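Local coordinates for protein excinuclease ABC, subunit A. (PDB 2VF7) that probably recognises damaged DNA as a zinc-containing, nucleotide-binding UvrA-type protein of the ABC superfamily, consistent with a role in excision repair, at residues A[799-804]-A[819-824]. The protein carries 1 engineered substitution. Residues are numbered along the deposited sequence; the frame is centred on the assembly and turned at random.
Sequences SDWVLD and QGTPAE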
loop_
_atom_site.group_PDB
_atom_site.type_symbol
_atom_site.label_atom_id
_atom_site.label_comp_id
_atom_site.label_asym_id
_atom_site.label_seq_id
_atom_site.Cartn_x
_atom_site.Cartn_y
_atom_site.Cartn_z
ATOM N N SER A 799 -24.258 27.089 33.895
ATOM C CA SER A 799 -23.232 27.102 34.940
ATOM C C SER A 799 -23.681 27.965 36.109
ATOM O O SER A 799 -24.735 28.602 36.036
ATOM C CB SER A 799 -21.931 27.649 34.377
ATOM O OG SER A 799 -21.520 26.843 33.296
ATOM N N ASP A 800 -22.888 27.974 37.185
ATOM C CA ASP A 800 -23.085 28.892 38.328
ATOM C C ASP A 800 -22.110 30.077 38.300
ATOM O O ASP A 800 -22.384 31.125 38.895
ATOM C CB ASP A 800 -22.931 28.144 39.651
ATOM C CG ASP A 800 -23.894 26.983 39.785
ATOM O OD1 ASP A 800 -25.108 27.255 39.867
ATOM O OD2 ASP A 800 -23.453 25.807 39.813
ATOM N N TRP A 801 -20.976 29.882 37.620
ATOM C CA TRP A 801 -19.917 30.886 37.447
ATOM C C TRP A 801 -19.257 30.712 36.061
ATOM O O TRP A 801 -19.416 29.656 35.440
ATOM C CB TRP A 801 -18.885 30.738 38.564
ATOM C CG TRP A 801 -17.945 31.898 38.720
ATOM C CD1 TRP A 801 -16.671 31.979 38.243
ATOM C CD2 TRP A 801 -18.199 33.138 39.402
ATOM N NE1 TRP A 801 -16.113 33.174 38.574
ATOM C CE2 TRP A 801 -17.023 33.915 39.293
ATOM C CE3 TRP A 801 -19.299 33.666 40.101
ATOM C CZ2 TRP A 801 -16.916 35.205 39.848
ATOM C CZ3 TRP A 801 -19.191 34.947 40.660
ATOM C CH2 TRP A 801 -18.011 35.702 40.519
ATOM N N VAL A 802 -18.553 31.739 35.568
ATOM C CA VAL A 802 -17.892 31.700 34.241
ATOM C C VAL A 802 -16.563 32.463 34.226
ATOM O O VAL A 802 -16.468 33.562 34.763
ATOM C CB VAL A 802 -18.800 32.248 33.080
ATOM C CG1 VAL A 802 -18.044 32.264 31.755
ATOM C CG2 VAL A 802 -20.094 31.444 32.932
ATOM N N LEU A 803 -15.548 31.869 33.600
ATOM C CA LEU A 803 -14.235 32.498 33.411
ATOM C C LEU A 803 -13.909 32.672 31.926
ATOM O O LEU A 803 -13.589 31.708 31.227
ATOM C CB LEU A 803 -13.132 31.664 34.083
ATOM C CG LEU A 803 -12.626 31.988 35.498
ATOM C CD1 LEU A 803 -13.711 31.873 36.551
ATOM C CD2 LEU A 803 -11.501 31.037 35.844
ATOM N N ASP A 804 -13.992 33.902 31.444
ATOM C CA ASP A 804 -13.697 34.179 30.046
ATOM C C ASP A 804 -12.214 34.479 29.898
ATOM O O ASP A 804 -11.695 35.396 30.518
ATOM C CB ASP A 804 -14.537 35.349 29.527
ATOM C CG ASP A 804 -14.593 35.395 28.027
ATOM O OD1 ASP A 804 -14.864 34.345 27.422
ATOM O OD2 ASP A 804 -14.393 36.473 27.433
ATOM N N GLN A 819 -15.162 37.519 34.319
ATOM C CA GLN A 819 -15.519 36.477 35.281
ATOM C C GLN A 819 -16.793 36.889 36.040
ATOM O O GLN A 819 -17.028 38.082 36.245
ATOM C CB GLN A 819 -14.350 36.198 36.230
ATOM C CG GLN A 819 -13.990 37.338 37.190
ATOM C CD GLN A 819 -12.643 37.143 37.871
ATOM O OE1 GLN A 819 -12.260 36.023 38.234
ATOM N NE2 GLN A 819 -11.910 38.240 38.041
ATOM N N GLY A 820 -17.608 35.908 36.435
ATOM C CA GLY A 820 -18.908 36.159 37.086
ATOM C C GLY A 820 -19.931 35.079 36.760
ATOM O O GLY A 820 -19.585 34.054 36.172
ATOM N N THR A 821 -21.189 35.294 37.136
ATOM C CA THR A 821 -22.279 34.389 36.737
ATOM C C THR A 821 -22.488 34.507 35.219
ATOM O O THR A 821 -21.977 35.450 34.614
ATOM C CB THR A 821 -23.578 34.734 37.468
ATOM O OG1 THR A 821 -23.847 36.135 37.329
ATOM C CG2 THR A 821 -23.471 34.401 38.966
ATOM N N PRO A 822 -23.200 33.547 34.580
ATOM C CA PRO A 822 -23.419 33.712 33.135
ATOM C C PRO A 822 -24.067 35.050 32.757
ATOM O O PRO A 822 -23.590 35.730 31.843
ATOM C CB PRO A 822 -24.330 32.529 32.778
ATOM C CG PRO A 822 -24.111 31.521 33.856
ATOM C CD PRO A 822 -23.792 32.294 35.092
ATOM N N ALA A 823 -25.130 35.419 33.478
ATOM C CA ALA A 823 -25.843 36.699 33.333
ATOM C C ALA A 823 -24.967 37.943 33.520
ATOM O O ALA A 823 -25.144 38.946 32.810
ATOM C CB ALA A 823 -27.021 36.752 34.313
ATOM N N GLU A 824 -24.064 37.897 34.502
ATOM C CA GLU A 824 -23.083 38.964 34.711
ATOM C C GLU A 824 -22.142 39.068 33.504
ATOM O O GLU A 824 -22.025 40.129 32.898
ATOM C CB GLU A 824 -22.302 38.756 36.022
ATOM C CG GLU A 824 -23.000 39.334 37.274
ATOM C CD GLU A 824 -22.363 38.905 38.626
ATOM O OE1 GLU A 824 -21.294 38.258 38.630
ATOM O OE2 GLU A 824 -22.942 39.223 39.698
#
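Trp801 lies over the backbone of Gly820 at the end of an antiparallel beta hairpin, the last two strands of a mixed sheet in the ABC-type nucleotide-binding domain. Gly820 CA makes a CH-pi contact with the six-membered ring of Trp801, 3.5 Å from its centroid and 9° off the ring normal. CG of Trp801 is anti to the backbone N (chi1 -165°), beside its own carbonyl carbon; the ring beyond it lies with one face over Gly820 and the N of Thr821. Glycine suits this site, since at its backbone angles a CB would be jammed against the preceding carbonyl oxygen. Gly820, under the indole, pairs with Val802 in a hydrogen-bonded antiparallel bridge: Gly820 N donates to Val802 O at 3.1 Å, while the bond from Val802 N to Gly820 O is bent and weak. On the face carrying Val802, its CG2 packs 4.1 Å from Pro822 CG, in the first turn of the following helix. Further out, Trp502 meets Trp801 edge-to-face, and Asp800 OD1 accepts from His494 NE2 and Arg497 N. Where strand gives way to helix, Thr821 and Glu824 close a capping box with two weak bonds: Glu824 N to Thr821 OG1, and Thr821 N to Glu824 OE1, each 3.3 Å long.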